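Local coordinates for Rho-class glutathione S-transferase (Laternula elliptica, PDB 3QAV), which probably transfers glutathione onto electrophilic compounds, as other members of the glutathione S-transferase superfamily do, at residues I57-K61 and K62-S66; T125-I128 and S129-M133; E180-M183 and A184-F187. One frame throughout, in Å; residues are numbered along the deposited sequence.

Contact 1. Residues I57-K61 and K62-S66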
ATOM      1  N   ILE A  57      20.771 -10.516   4.031  1.00 33.13           N
ATOM      2  CA  ILE A  57      20.791 -11.493   2.941  1.00 33.30           C
ATOM      3  C   ILE A  57      21.356 -10.921   1.656  1.00 32.70           C
ATOM      4  O   ILE A  57      21.558  -9.718   1.544  1.00 32.97           O
ATOM      5  CB  ILE A  57      19.368 -12.080   2.680  1.00 33.38           C
ATOM      6  CG1 ILE A  57      18.393 -10.995   2.200  1.00 34.17           C
ATOM      7  CG2 ILE A  57      18.834 -12.693   3.966  1.00 32.68           C
ATOM      8  CD1 ILE A  57      18.491 -10.645   0.717  1.00 30.94           C
ATOM      9  N   SER A  58      21.623 -11.793   0.692  1.00 34.84           N
ATOM     10  CA  SER A  58      22.165 -11.364  -0.593  1.00 36.43           C
ATOM     11  C   SER A  58      21.155 -11.532  -1.709  1.00 37.65           C
ATOM     12  O   SER A  58      20.804 -12.655  -2.073  1.00 39.04           O
ATOM     13  CB  SER A  58      23.419 -12.161  -0.950  1.00 36.26           C
ATOM     14  OG  SER A  58      23.806 -11.899  -2.293  1.00 36.12           O
ATOM     15  N   PHE A  59      20.689 -10.416  -2.258  1.00 37.41           N
ATOM     16  CA  PHE A  59      19.731 -10.478  -3.348  1.00 38.75           C
ATOM     17  C   PHE A  59      20.364 -11.161  -4.553  1.00 39.49           C
ATOM     18  O   PHE A  59      19.796 -12.096  -5.104  1.00 40.91           O
ATOM     19  CB  PHE A  59      19.258  -9.074  -3.738  1.00 35.96           C
ATOM     20  CG  PHE A  59      18.188  -8.520  -2.842  1.00 35.09           C
ATOM     21  CD1 PHE A  59      16.953  -9.153  -2.740  1.00 35.89           C
ATOM     22  CD2 PHE A  59      18.396  -7.342  -2.128  1.00 36.04           C
ATOM     23  CE1 PHE A  59      15.940  -8.622  -1.941  1.00 33.89           C
ATOM     24  CE2 PHE A  59      17.387  -6.800  -1.325  1.00 34.48           C
ATOM     25  CZ  PHE A  59      16.158  -7.444  -1.235  1.00 34.61           C
ATOM     26  N   SER A  60      21.552 -10.709  -4.950  1.00 40.61           N
ATOM     27  CA  SER A  60      22.222 -11.287  -6.116  1.00 41.50           C
ATOM     28  C   SER A  60      22.462 -12.788  -5.982  1.00 41.37           C
ATOM     29  O   SER A  60      22.600 -13.487  -6.979  1.00 42.10           O
ATOM     30  CB  SER A  60      23.546 -10.560  -6.397  1.00 40.75           C
ATOM     31  OG  SER A  60      24.447 -10.663  -5.312  1.00 41.36           O
ATOM     32  N   LYS A  61      22.502 -13.281  -4.751  1.00 41.16           N
ATOM     33  CA  LYS A  61      22.708 -14.700  -4.513  1.00 40.93           C
ATOM     34  C   LYS A  61      21.389 -15.394  -4.139  1.00 40.69           C
ATOM     35  O   LYS A  61      21.370 -16.556  -3.726  1.00 38.68           O
ATOM     36  CB  LYS A  61      23.761 -14.882  -3.416  1.00 43.98           C
ATOM     37  CG  LYS A  61      25.122 -14.319  -3.800  1.00 46.14           C
ATOM     38  CD  LYS A  61      26.084 -14.265  -2.620  1.00 51.83           C
ATOM     39  CE  LYS A  61      26.331 -15.643  -2.040  1.00 54.02           C
ATOM     40  NZ  LYS A  61      26.859 -16.570  -3.078  1.00 55.75           N
ATOM     41  N   LYS A  62      20.289 -14.660  -4.284  1.00 40.06           N
ATOM     42  CA  LYS A  62      18.953 -15.176  -4.008  1.00 40.18           C
ATOM     43  C   LYS A  62      18.743 -15.791  -2.629  1.00 39.21           C
ATOM     44  O   LYS A  62      18.059 -16.807  -2.506  1.00 38.31           O
ATOM     45  CB  LYS A  62      18.578 -16.216  -5.066  1.00 42.88           C
ATOM     46  CG  LYS A  62      18.541 -15.682  -6.484  1.00 47.15           C
ATOM     47  CD  LYS A  62      18.171 -16.783  -7.463  1.00 51.40           C
ATOM     48  CE  LYS A  62      16.803 -17.376  -7.143  1.00 54.33           C
ATOM     49  NZ  LYS A  62      15.706 -16.374  -7.272  1.00 55.82           N
ATOM     50  N   GLU A  63      19.310 -15.184  -1.591  1.00 38.25           N
ATOM     51  CA  GLU A  63      19.150 -15.727  -0.245  1.00 38.00           C
ATOM     52  C   GLU A  63      17.782 -15.391   0.347  1.00 38.50           C
ATOM     53  O   GLU A  63      17.402 -15.923   1.389  1.00 38.61           O
ATOM     54  CB  GLU A  63      20.271 -15.223   0.668  1.00 39.76           C
ATOM     55  CG  GLU A  63      21.671 -15.554   0.145  1.00 39.17           C
ATOM     56  CD  GLU A  63      22.776 -15.070   1.062  1.00 38.55           C
ATOM     57  OE1 GLU A  63      22.557 -14.087   1.794  1.00 37.30           O
ATOM     58  OE2 GLU A  63      23.873 -15.663   1.036  1.00 39.57           O
ATOM     59  N   HIS A  64      17.042 -14.507  -0.314  1.00 39.15           N
ATOM     60  CA  HIS A  64      15.704 -14.153   0.153  1.00 40.18           C
ATOM     61  C   HIS A  64      14.778 -15.296  -0.237  1.00 41.15           C
ATOM     62  O   HIS A  64      13.649 -15.390   0.238  1.00 41.65           O
ATOM     63  CB  HIS A  64      15.216 -12.860  -0.501  1.00 39.84           C
ATOM     64  CG  HIS A  64      15.417 -12.822  -1.982  1.00 39.84           C
ATOM     65  ND1 HIS A  64      14.439 -12.398  -2.856  1.00 41.23           N
ATOM     66  CD2 HIS A  64      16.490 -13.136  -2.743  1.00 41.40           C
ATOM     67  CE1 HIS A  64      14.902 -12.453  -4.092  1.00 42.11           C
ATOM     68  NE2 HIS A  64      16.144 -12.898  -4.051  1.00 43.64           N
ATOM     69  N   LYS A  65      15.284 -16.170  -1.102  1.00 41.90           N
ATOM     70  CA  LYS A  65      14.536 -17.322  -1.587  1.00 41.56           C
ATOM     71  C   LYS A  65      14.962 -18.608  -0.881  1.00 41.16           C
ATOM     72  O   LYS A  65      14.619 -19.701  -1.325  1.00 40.80           O
ATOM     73  CB  LYS A  65      14.752 -17.475  -3.096  1.00 42.38           C
ATOM     74  CG  LYS A  65      13.509 -17.260  -3.944  1.00 45.20           C
ATOM     75  CD  LYS A  65      12.920 -15.873  -3.764  1.00 46.10           C
ATOM     76  CE  LYS A  65      11.654 -15.713  -4.584  1.00 45.36           C
ATOM     77  NZ  LYS A  65      10.962 -14.427  -4.294  1.00 47.80           N
ATOM     78  N   SER A  66      15.707 -18.476   0.213  1.00 40.30           N
ATOM     79  CA  SER A  66      16.180 -19.639   0.953  1.00 42.42           C
ATOM     80  C   SER A  66      15.040 -20.316   1.702  1.00 43.93           C
ATOM     81  O   SER A  66      13.963 -19.736   1.854  1.00 42.92           O
ATOM     82  CB  SER A  66      17.272 -19.236   1.951  1.00 42.44           C
ATOM     83  OG  SER A  66      16.745 -18.421   2.986  1.00 44.31           O
TER
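Glu63 turns CG to the position beside its own backbone N (chi1 -57°) and extends from there, so that its carboxylate reaches back to Ser58, while His64 places its ring between its backbone N and carbonyl carbon (chi1 47°), against Phe59. Ser58 comes just before the type I beta turn from Phe59 to Lys62, and Phe59 is its first residue, in the loop after edge strand 53-56 of the N-terminal, thioredoxin-like domain. The turn is closed by Lys62 N to Phe59 O at 2.7 Å, the donor lying above the carbonyl plane. Outside this bond, Glu63 N donates almost straight to Ser58 O at 3.0 Å. The carboxylate adds a bond in the reverse sense: Ser58 N gives a weak, bent bond to Glu63 OE1 at 2.7 Å, which makes Glu63 a partner of Ser58 through both backbone and side chain. Without the carboxylate, as with an alanine here, Ser58 N would probably lose its side-chain acceptor, leaving Glu63 N to Ser58 O as the remaining bond between the two residues.

The aromatic pair is T-shaped, the edge of Phe59 directed at the face of His64 with planes at 71° and centroids 5.2 Å apart. Phe59 CD1 stands over the centre of the imidazole. Ile57 CD1 in turn sits 4.0 Å above one face of the Phe59 ring. Phe59 also touches Ser35 and Val78, which, like Lys65, have been seen to bind glutathione, although none is bound to this chain; here Lys65 NZ donates to Gly76 O. The other face of His64 carries Lys65 CD, 3.8 Å above the ring plane and offset toward its rim.

Contact 2. Residues T125-I128 and S129-M133; sequences TSNI and STNVM
The flat peptide carbonyl of Asn127 receives Asn131 N and Thr130 OG1 from one and the same face of its plane. Asn131 N, at 2.8 Å from Asn127 O, is tilted 31° from that plane; Thr130 OG1, at 3.0 Å from Asn127 O, stands above the plane, 44° out of it, and not on a lone pair. The next carbonyl along, that of Ile128, is approached differently: Met133 N lies in its plane at 3.3 Å from Ile128 O, whereas Val132 N is tilted out of it at 2.8 Å from the same oxygen.

These bonds run along helix 126-131 and into the residues after it. The hydroxyl contact is the familiar one of a threonine turned back on the preceding helical turn: with OG1 set between the backbone N and carbonyl carbon (chi1 62°), it donates to the carbonyl three residues earlier, and Asn127 O is thereby gripped by two bonds. Ile128 O is likewise shared, between donors four and five residues ahead. Beside the Asn127 carbonyl, the Asn131 amide runs back along the helix until ND2 is 3.8 Å from Asn127 CB; its hydrogen bond, however, goes to Glu161 OE1. On the apolar side, Ile128 and Val132 lie alongside one another, pointing the same way, with their CG2 methyls 4.0 Å apart.

Ile128 packs on Phe188 and Met191 of helix 183-197 and on Trp165 of helix 148-172, the helix that also meets Val132 through Leu162. Asn127 lies against Glu161 of that same helix 148-172 and also touches Arg75 of the second subunit.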
ATOM      1  N   THR A 125       2.682   7.750  -0.026  1.00 30.21           N
ATOM      2  CA  THR A 125       4.023   7.541  -0.579  1.00 31.07           C
ATOM      3  C   THR A 125       4.068   6.454  -1.650  1.00 30.90           C
ATOM      4  O   THR A 125       5.024   6.391  -2.428  1.00 27.34           O
ATOM      5  CB  THR A 125       5.063   7.157   0.508  1.00 30.66           C
ATOM      6  OG1 THR A 125       4.752   5.866   1.044  1.00 30.84           O
ATOM      7  CG2 THR A 125       5.078   8.179   1.615  1.00 31.25           C
ATOM      8  N   SER A 126       3.045   5.602  -1.690  1.00 30.22           N
ATOM      9  CA  SER A 126       3.011   4.527  -2.676  1.00 31.17           C
ATOM     10  C   SER A 126       2.939   5.086  -4.096  1.00 31.26           C
ATOM     11  O   SER A 126       3.385   4.440  -5.039  1.00 32.09           O
ATOM     12  CB  SER A 126       1.820   3.597  -2.433  1.00 32.55           C
ATOM     13  OG  SER A 126       0.632   4.133  -2.987  1.00 35.93           O
ATOM     14  N   ASN A 127       2.368   6.279  -4.244  1.00 30.03           N
ATOM     15  CA  ASN A 127       2.259   6.937  -5.549  1.00 31.27           C
ATOM     16  C   ASN A 127       3.625   7.281  -6.126  1.00 31.26           C
ATOM     17  O   ASN A 127       3.764   7.478  -7.329  1.00 32.70           O
ATOM     18  CB  ASN A 127       1.464   8.237  -5.441  1.00 30.79           C
ATOM     19  CG  ASN A 127      -0.009   8.003  -5.258  1.00 33.58           C
ATOM     20  OD1 ASN A 127      -0.643   7.324  -6.064  1.00 32.61           O
ATOM     21  ND2 ASN A 127      -0.572   8.575  -4.197  1.00 33.86           N
ATOM     22  N   ILE A 128       4.626   7.389  -5.261  1.00 29.24           N
ATOM     23  CA  ILE A 128       5.965   7.714  -5.707  1.00 30.58           C
ATOM     24  C   ILE A 128       6.515   6.529  -6.471  1.00 32.59           C
ATOM     25  O   ILE A 128       7.123   6.695  -7.526  1.00 33.13           O
ATOM     26  CB  ILE A 128       6.885   8.048  -4.518  1.00 30.54           C
ATOM     27  CG1 ILE A 128       6.349   9.290  -3.793  1.00 28.03           C
ATOM     28  CG2 ILE A 128       8.325   8.268  -5.010  1.00 30.01           C
ATOM     29  CD1 ILE A 128       7.110   9.647  -2.523  1.00 25.69           C
ATOM     30  N   SER A 129       6.294   5.331  -5.940  1.00 35.09           N
ATOM     31  CA  SER A 129       6.752   4.115  -6.597  1.00 39.53           C
ATOM     32  C   SER A 129       6.145   4.037  -7.993  1.00 40.24           C
ATOM     33  O   SER A 129       6.845   3.854  -8.979  1.00 42.15           O
ATOM     34  CB  SER A 129       6.316   2.875  -5.810  1.00 40.83           C
ATOM     35  OG  SER A 129       6.905   2.834  -4.526  1.00 43.94           O
ATOM     36  N   THR A 130       4.830   4.187  -8.063  1.00 42.80           N
ATOM     37  CA  THR A 130       4.124   4.101  -9.328  1.00 44.55           C
ATOM     38  C   THR A 130       4.406   5.225 -10.319  1.00 45.28           C
ATOM     39  O   THR A 130       4.713   4.965 -11.481  1.00 45.63           O
ATOM     40  CB  THR A 130       2.611   4.030  -9.094  1.00 44.35           C
ATOM     41  OG1 THR A 130       2.175   5.228  -8.442  1.00 48.59           O
ATOM     42  CG2 THR A 130       2.269   2.833  -8.222  1.00 42.41           C
ATOM     43  N   ASN A 131       4.313   6.472  -9.872  1.00 45.52           N
ATOM     44  CA  ASN A 131       4.525   7.596 -10.776  1.00 45.88           C
ATOM     45  C   ASN A 131       5.974   7.985 -11.041  1.00 47.23           C
ATOM     46  O   ASN A 131       6.286   8.510 -12.107  1.00 48.74           O
ATOM     47  CB  ASN A 131       3.742   8.816 -10.287  1.00 44.21           C
ATOM     48  CG  ASN A 131       2.265   8.522 -10.118  1.00 43.76           C
ATOM     49  OD1 ASN A 131       1.680   7.773 -10.900  1.00 43.58           O
ATOM     50  ND2 ASN A 131       1.649   9.117  -9.097  1.00 43.62           N
ATOM     51  N   VAL A 132       6.866   7.734 -10.089  1.00 47.53           N
ATOM     52  CA  VAL A 132       8.261   8.092 -10.298  1.00 48.39           C
ATOM     53  C   VAL A 132       9.143   6.924 -10.724  1.00 50.11           C
ATOM     54  O   VAL A 132       9.860   7.023 -11.717  1.00 50.37           O
ATOM     55  CB  VAL A 132       8.884   8.725  -9.042  1.00 46.61           C
ATOM     56  CG1 VAL A 132      10.315   9.120  -9.326  1.00 47.39           C
ATOM     57  CG2 VAL A 132       8.089   9.939  -8.622  1.00 46.85           C
ATOM     58  N   MET A 133       9.093   5.819  -9.989  1.00 53.20           N
ATOM     59  CA  MET A 133       9.934   4.675 -10.327  1.00 57.13           C
ATOM     60  C   MET A 133       9.600   4.031 -11.670  1.00 59.52           C
ATOM     61  O   MET A 133      10.405   3.276 -12.213  1.00 60.15           O
ATOM     62  CB  MET A 133       9.885   3.623  -9.215  1.00 57.11           C
ATOM     63  CG  MET A 133      10.338   4.142  -7.853  1.00 58.27           C
ATOM     64  SD  MET A 133      11.772   5.251  -7.921  1.00 58.31           S
ATOM     65  CE  MET A 133      13.118   4.078  -8.248  1.00 58.14           C
TER

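Contact 3. Residues E180-M183 and A184-F187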
ATOM      1  N   GLU A 180       7.643  17.609  12.988  1.00 34.80           N
ATOM      2  CA  GLU A 180       8.396  16.613  13.739  1.00 35.67           C
ATOM      3  C   GLU A 180       8.564  15.343  12.903  1.00 34.96           C
ATOM      4  O   GLU A 180       7.757  15.049  12.017  1.00 34.24           O
ATOM      5  CB  GLU A 180       7.664  16.245  15.038  1.00 37.97           C
ATOM      6  CG  GLU A 180       7.889  17.187  16.205  1.00 43.25           C
ATOM      7  CD  GLU A 180       7.144  16.737  17.453  1.00 45.73           C
ATOM      8  OE1 GLU A 180       7.125  15.521  17.733  1.00 46.83           O
ATOM      9  OE2 GLU A 180       6.587  17.598  18.162  1.00 48.27           O
ATOM     10  N   PHE A 181       9.620  14.596  13.190  1.00 32.01           N
ATOM     11  CA  PHE A 181       9.882  13.336  12.505  1.00 31.43           C
ATOM     12  C   PHE A 181       8.765  12.367  12.935  1.00 29.31           C
ATOM     13  O   PHE A 181       8.423  12.300  14.115  1.00 29.26           O
ATOM     14  CB  PHE A 181      11.247  12.802  12.945  1.00 29.40           C
ATOM     15  CG  PHE A 181      11.564  11.430  12.426  1.00 32.18           C
ATOM     16  CD1 PHE A 181      12.263  11.267  11.233  1.00 32.45           C
ATOM     17  CD2 PHE A 181      11.171  10.295  13.140  1.00 31.55           C
ATOM     18  CE1 PHE A 181      12.571   9.988  10.752  1.00 34.40           C
ATOM     19  CE2 PHE A 181      11.470   9.015  12.670  1.00 33.67           C
ATOM     20  CZ  PHE A 181      12.173   8.860  11.473  1.00 34.84           C
ATOM     21  N   THR A 182       8.191  11.634  11.984  1.00 27.46           N
ATOM     22  CA  THR A 182       7.116  10.690  12.293  1.00 25.14           C
ATOM     23  C   THR A 182       7.189   9.480  11.371  1.00 25.08           C
ATOM     24  O   THR A 182       8.056   9.408  10.503  1.00 23.63           O
ATOM     25  CB  THR A 182       5.723  11.334  12.114  1.00 24.76           C
ATOM     26  OG1 THR A 182       5.530  11.671  10.734  1.00 24.39           O
ATOM     27  CG2 THR A 182       5.602  12.597  12.958  1.00 24.44           C
ATOM     28  N   MET A 183       6.268   8.539  11.553  1.00 23.21           N
ATOM     29  CA  MET A 183       6.240   7.334  10.726  1.00 24.60           C
ATOM     30  C   MET A 183       6.202   7.696   9.243  1.00 23.21           C
ATOM     31  O   MET A 183       6.724   6.962   8.418  1.00 24.12           O
ATOM     32  CB  MET A 183       5.020   6.465  11.067  1.00 22.15           C
ATOM     33  CG  MET A 183       5.036   5.094  10.392  1.00 23.66           C
ATOM     34  SD  MET A 183       6.413   4.055  10.947  1.00 26.65           S
ATOM     35  CE  MET A 183       5.779   3.448  12.505  1.00 19.73           C
ATOM     36  N   ALA A 184       5.585   8.829   8.910  1.00 23.41           N
ATOM     37  CA  ALA A 184       5.491   9.266   7.518  1.00 24.52           C
ATOM     38  C   ALA A 184       6.867   9.446   6.878  1.00 24.48           C
ATOM     39  O   ALA A 184       7.055   9.129   5.698  1.00 24.22           O
ATOM     40  CB  ALA A 184       4.707  10.569   7.423  1.00 24.26           C
ATOM     41  N   ASP A 185       7.826   9.960   7.647  1.00 24.12           N
ATOM     42  CA  ASP A 185       9.173  10.157   7.119  1.00 23.70           C
ATOM     43  C   ASP A 185       9.887   8.826   6.910  1.00 23.35           C
ATOM     44  O   ASP A 185      10.769   8.705   6.060  1.00 24.81           O
ATOM     45  CB  ASP A 185       9.977  11.053   8.053  1.00 23.13           C
ATOM     46  CG  ASP A 185       9.393  12.443   8.144  1.00 25.35           C
ATOM     47  OD1 ASP A 185       8.722  12.747   9.155  1.00 22.88           O
ATOM     48  OD2 ASP A 185       9.589  13.221   7.182  1.00 23.80           O
ATOM     49  N   VAL A 186       9.493   7.830   7.688  1.00 21.74           N
ATOM     50  CA  VAL A 186      10.078   6.500   7.579  1.00 23.58           C
ATOM     51  C   VAL A 186       9.711   5.928   6.206  1.00 22.83           C
ATOM     52  O   VAL A 186      10.511   5.244   5.560  1.00 22.89           O
ATOM     53  CB  VAL A 186       9.510   5.567   8.676  1.00 24.27           C
ATOM     54  CG1 VAL A 186       9.807   4.126   8.340  1.00 25.56           C
ATOM     55  CG2 VAL A 186      10.095   5.939  10.026  1.00 24.16           C
ATOM     56  N   PHE A 187       8.491   6.214   5.770  1.00 22.65           N
ATOM     57  CA  PHE A 187       8.014   5.720   4.485  1.00 24.13           C
ATOM     58  C   PHE A 187       8.523   6.573   3.336  1.00 22.84           C
ATOM     59  O   PHE A 187       8.898   6.066   2.284  1.00 23.17           O
ATOM     60  CB  PHE A 187       6.475   5.728   4.446  1.00 25.70           C
ATOM     61  CG  PHE A 187       5.827   4.628   5.248  1.00 26.32           C
ATOM     62  CD1 PHE A 187       6.152   4.429   6.582  1.00 26.22           C
ATOM     63  CD2 PHE A 187       4.873   3.797   4.661  1.00 26.90           C
ATOM     64  CE1 PHE A 187       5.539   3.416   7.325  1.00 26.52           C
ATOM     65  CE2 PHE A 187       4.255   2.785   5.393  1.00 27.58           C
ATOM     66  CZ  PHE A 187       4.591   2.595   6.727  1.00 28.48           C
TER
HETATM   67  O   HOH W   1       6.377  14.211   9.814  1.00 23.98           O
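From an extended backbone at Thr182 (phi -147°, psi 180°) the chain bends directly into helix 183-197, and Thr182 and Asp185 close a capping box across the start. Thr182 N donates to Asp185 OD1 at 3.1 Å, using the anti lone pair of that oxygen. Asp185 N bonds back to Thr182 O at 2.9 Å, and the Thr182 hydroxyl accepts weakly from Ala184 N. Phe181, just before the cap, and Val186 complete a hydrophobic staple, their CZ and CG2 atoms 3.9 Å apart. Box and staple together are a recurring feature of this helix start in the glutathione S-transferase fold. Phe181 reaches the helix because its CG is turned opposite its backbone N (chi1 173°), which also lays CE1 against Asp185 CB.

Across the first helical turn, Met183 bends alongside the edge of Phe187 in a Met-aromatic contact: SD is 5.1 Å from the ring centroid, and CG comes within 3.5 Å of Phe187 CE1. Asp185 is buried, yet both its oxygens have partners, OD2 bonding to Tyr212 OH and Val176 N. A water links three oxygens, donating to Asp185 OD1 at 2.8 Å and to Glu180 O at 2.7 Å while accepting from Thr182 OG1.

How the contacts relate
Along the chain the contacts come in series, contact 1 in the N-terminal domain and contacts 2 and 3 among the helices that follow. Contact 1 lies at the surface beyond edge strand 53-56, its centre about 25 Å from that of contact 2 and about 29 Å from that of contact 3, across the chain's centre. Contacts 2 and 3, about 17 Å apart between centres, meet where Thr125 OG1 packs on Phe187 CB at 3.8 Å, joining helix 183-197 to Thr125 beside helix 126-131. Contact 1 thus serves the glutathione site through Lys65; contacts 2 and 3 join helices, Phe187 lying about 6 Å from glutathione-binding Ser91, side chain to side chain.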